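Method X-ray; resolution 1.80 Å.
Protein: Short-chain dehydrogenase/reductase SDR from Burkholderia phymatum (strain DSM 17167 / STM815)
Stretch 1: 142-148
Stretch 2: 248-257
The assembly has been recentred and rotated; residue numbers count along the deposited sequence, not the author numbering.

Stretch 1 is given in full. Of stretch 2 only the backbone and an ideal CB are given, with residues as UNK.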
# COMPACT_ATOMS: atom_id res chain seq x y z
N GLU B 142 20.03 56.18 29.09
CA GLU B 142 20.38 54.90 28.51
C GLU B 142 20.14 54.96 27.02
O GLU B 142 19.35 55.77 26.53
CB GLU B 142 19.57 53.75 29.11
CG GLU B 142 19.90 53.42 30.54
CD GLU B 142 19.09 52.25 31.05
OE1 GLU B 142 18.44 52.40 32.10
OE2 GLU B 142 19.10 51.18 30.39
N ALA B 143 20.83 54.08 26.30
CA ALA B 143 20.54 53.89 24.88
C ALA B 143 19.07 53.51 24.70
O ALA B 143 18.56 52.63 25.39
CB ALA B 143 21.44 52.81 24.29
N ALA B 144 18.40 54.20 23.79
CA ALA B 144 17.01 53.91 23.48
C ALA B 144 16.76 54.31 22.03
O ALA B 144 17.54 55.07 21.44
CB ALA B 144 16.04 54.63 24.43
N HIS B 145 15.67 53.80 21.47
CA HIS B 145 15.42 53.99 20.04
C HIS B 145 13.92 53.88 19.77
O HIS B 145 13.24 53.00 20.31
CB HIS B 145 16.19 52.95 19.22
CG HIS B 145 16.58 53.42 17.85
ND1 HIS B 145 17.67 54.23 17.61
CD2 HIS B 145 16.03 53.16 16.63
CE1 HIS B 145 17.78 54.46 16.32
NE2 HIS B 145 16.79 53.83 15.70
N ILE B 146 13.42 54.78 18.92
CA ILE B 146 12.03 54.81 18.49
C ILE B 146 11.96 54.50 17.00
O ILE B 146 12.63 55.16 16.20
CB ILE B 146 11.40 56.19 18.78
CG1 ILE B 146 11.41 56.47 20.29
CG2 ILE B 146 10.01 56.28 18.12
CD1 ILE B 146 11.09 57.90 20.64
N VAL B 147 11.14 53.52 16.63
CA VAL B 147 10.93 53.16 15.24
C VAL B 147 9.49 53.44 14.87
O VAL B 147 8.56 52.89 15.50
CB VAL B 147 11.26 51.69 14.97
CG1 VAL B 147 10.98 51.39 13.51
CG2 VAL B 147 12.71 51.38 15.34
N ASN B 148 9.29 54.28 13.86
CA ASN B 148 7.97 54.59 13.33
C ASN B 148 7.77 53.88 12.00
O ASN B 148 8.60 54.01 11.10
CB ASN B 148 7.79 56.10 13.16
CG ASN B 148 7.85 56.85 14.47
OD1 ASN B 148 7.58 56.28 15.53
ND2 ASN B 148 8.20 58.13 14.41
N UNK B 248 15.08 42.68 9.02
CA UNK B 248 15.76 43.86 8.47
C UNK B 248 15.63 45.05 9.40
O UNK B 248 16.56 45.85 9.52
CB UNK B 248 15.20 44.21 7.09
N UNK B 249 14.48 45.21 10.06
CA UNK B 249 14.30 46.35 10.95
C UNK B 249 15.26 46.28 12.13
O UNK B 249 15.92 47.27 12.47
CB UNK B 249 12.86 46.41 11.45
N UNK B 250 15.39 45.10 12.76
CA UNK B 250 16.31 44.99 13.89
C UNK B 250 17.76 45.17 13.46
O UNK B 250 18.57 45.75 14.20
CB UNK B 250 16.14 43.64 14.58
N UNK B 251 18.13 44.68 12.27
CA UNK B 251 19.47 44.96 11.76
C UNK B 251 19.72 46.47 11.66
O UNK B 251 20.79 46.96 12.03
CB UNK B 251 19.66 44.30 10.39
N UNK B 252 18.72 47.22 11.16
CA UNK B 252 18.89 48.66 11.06
C UNK B 252 19.01 49.31 12.43
O UNK B 252 19.85 50.20 12.63
CB UNK B 252 17.72 49.28 10.29
N UNK B 253 18.17 48.90 13.39
CA UNK B 253 18.26 49.43 14.75
C UNK B 253 19.65 49.18 15.32
O UNK B 253 20.24 50.07 15.94
CB UNK B 253 17.19 48.80 15.65
N UNK B 254 20.17 47.97 15.11
CA UNK B 254 21.47 47.61 15.66
C UNK B 254 22.55 48.61 15.25
O UNK B 254 23.41 48.97 16.05
CB UNK B 254 21.86 46.20 15.21
N UNK B 255 22.50 49.07 14.00
CA UNK B 255 23.45 50.05 13.49
C UNK B 255 22.90 51.47 13.53
O UNK B 255 23.54 52.39 13.00
CB UNK B 255 23.85 49.69 12.06
N UNK B 256 21.73 51.65 14.14
CA UNK B 256 21.08 52.95 14.30
C UNK B 256 20.92 53.66 12.96
O UNK B 256 21.07 54.88 12.86
CB UNK B 256 21.88 53.83 15.26
N UNK B 257 20.60 52.89 11.93
CA UNK B 257 20.34 53.46 10.62
C UNK B 257 18.93 54.03 10.57
O UNK B 257 17.98 53.38 11.02
CB UNK B 257 20.54 52.41 9.52

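Stretch 1 presents a strand, 144-148, of which His145 and Val147 point their CA-to-CB bonds toward the other stretch, as does Ala143 in the loop just before it. The helix of stretch 2 crosses it at 141°, nearer antiparallel than parallel, so 249 lies by Val147, 253 by Val147 and His145, and 256, beyond the helix, by His145 and Ala143.

Position 248 is helical, and its CB has nothing of stretch 1 nearby; the strand does not restrict the choice, and most residues that tolerate a helix would serve. It is Leu248, whose backbone O accepts a hydrogen bond from the N of position 252.

Position 249 points toward the strand, yet its ideal CB has no atom of stretch 1 within 5.5 Å. The gap leads to the methyls of Val147, so a side chain with an apolar branch, such as valine, isoleucine, leucine or threonine, would suit. Thr249 fills it: in the m rotamer, its CG2 comes to 4.3 Å from Val147 CG1, while OG1 is hydrogen-bonded elsewhere in the structure.

At 250 the CA-to-CB bond points away, and at 251 it is out of reach, so stretch 1 dictates neither residue. They are Phe250, whose ring end comes nearer than its CB but makes no contact, and Glu251, fully extended at chi2. Position 252 points sideways with helical angles and no neighbour across the gap; a small helix former is one of many possibilities, and Ala252 occupies it.

Position 253 is the centre of the contact, its CA being 7.5 Å from the CA of His145. The bond is sideways, but the ideal CB lies 4.6 Å from His145 CD2 and 5.2 Å from Val147 CG2. A methyl and an imidazole carbon invite an aliphatic chain, and isoleucine, valine, leucine or methionine are all plausible. Ile253 uses both branches: CD1 packs 3.8 Å from Val147 CG2, while CG2 sits 4.1 Å from His145 CD2.

Position 254 is out of reach of stretch 1, which leaves its choice open; it is Ala254, whose N donates a backbone hydrogen bond to Phe250 O. Position 255, at -98/8, has left helical angles and is also free of stretch 1, so a polar residue is easily accommodated; it is Glu255.

Position 256 has phi/psi of 54/39, a left-handed conformation that favours glycine or asparagine but does not exclude others. Its ideal CB is 4.3 Å from His145 CE1, and beyond it a route runs past the ring to the methyl of Ala143, with the Ala144 carbonyl and His145 ND1 alongside. A long chain ending in a donor, lysine or arginine, could exploit this. In Arg256, CG lies 4.2 Å from His145 CE1, and the guanidinium meets Ala143 CB edge-on, with NH2 3.9 Å from that CB. Its NE donates to a water at 2.8 Å, which in turn donates to Ala144 O at 3.0 Å and lies 3.1 Å from His145 ND1, linking the stretches without a direct hydrogen bond.

Position 257 points away, leaving its choice open. In Arg257, NH1 forms a salt bridge with Glu255 OE1 at 3.0 Å, through a weak hydrogen bond.

Stretch 2, residues 248-257: LTFEAIAERR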
# COMPACT_ATOMS: atom_id res chain seq x y z
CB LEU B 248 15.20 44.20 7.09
CG LEU B 248 15.40 43.13 6.01
CD1 LEU B 248 14.40 43.35 4.89
CD2 LEU B 248 16.83 43.16 5.50
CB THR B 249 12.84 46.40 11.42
OG1 THR B 249 12.00 46.63 10.28
CG2 THR B 249 12.62 47.52 12.44
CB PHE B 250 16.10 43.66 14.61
CG PHE B 250 15.01 43.70 15.66
CD1 PHE B 250 13.67 43.66 15.29
CD2 PHE B 250 15.33 43.81 17.00
CE1 PHE B 250 12.67 43.69 16.26
CE2 PHE B 250 14.35 43.84 17.97
CZ PHE B 250 13.01 43.78 17.60
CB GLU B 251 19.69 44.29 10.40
CG GLU B 251 19.85 42.79 10.49
CD GLU B 251 19.83 42.11 9.12
OE1 GLU B 251 19.59 42.79 8.11
OE2 GLU B 251 20.04 40.88 9.08
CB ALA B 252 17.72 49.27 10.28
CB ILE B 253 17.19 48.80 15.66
CG1 ILE B 253 15.77 49.10 15.16
CG2 ILE B 253 17.38 49.28 17.09
CD1 ILE B 253 14.72 48.26 15.90
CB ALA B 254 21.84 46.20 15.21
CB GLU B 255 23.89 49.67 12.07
CG GLU B 255 22.75 49.44 11.11
CD GLU B 255 23.21 48.90 9.77
OE1 GLU B 255 23.25 49.68 8.78
OE2 GLU B 255 23.53 47.69 9.70
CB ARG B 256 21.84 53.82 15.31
CG ARG B 256 21.77 53.26 16.73
CD ARG B 256 22.46 54.18 17.72
NE ARG B 256 22.42 53.66 19.09
CZ ARG B 256 23.29 52.78 19.59
NH1 ARG B 256 24.26 52.30 18.82
NH2 ARG B 256 23.19 52.38 20.85
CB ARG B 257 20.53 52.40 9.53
CG ARG B 257 20.27 52.93 8.13
CD ARG B 257 20.67 51.94 7.05
NE ARG B 257 19.58 51.07 6.65
CZ ARG B 257 19.53 49.76 6.90
NH1 ARG B 257 20.52 49.17 7.56
NH2 ARG B 257 18.49 49.05 6.49
O HOH W 1 19.92 54.71 19.69
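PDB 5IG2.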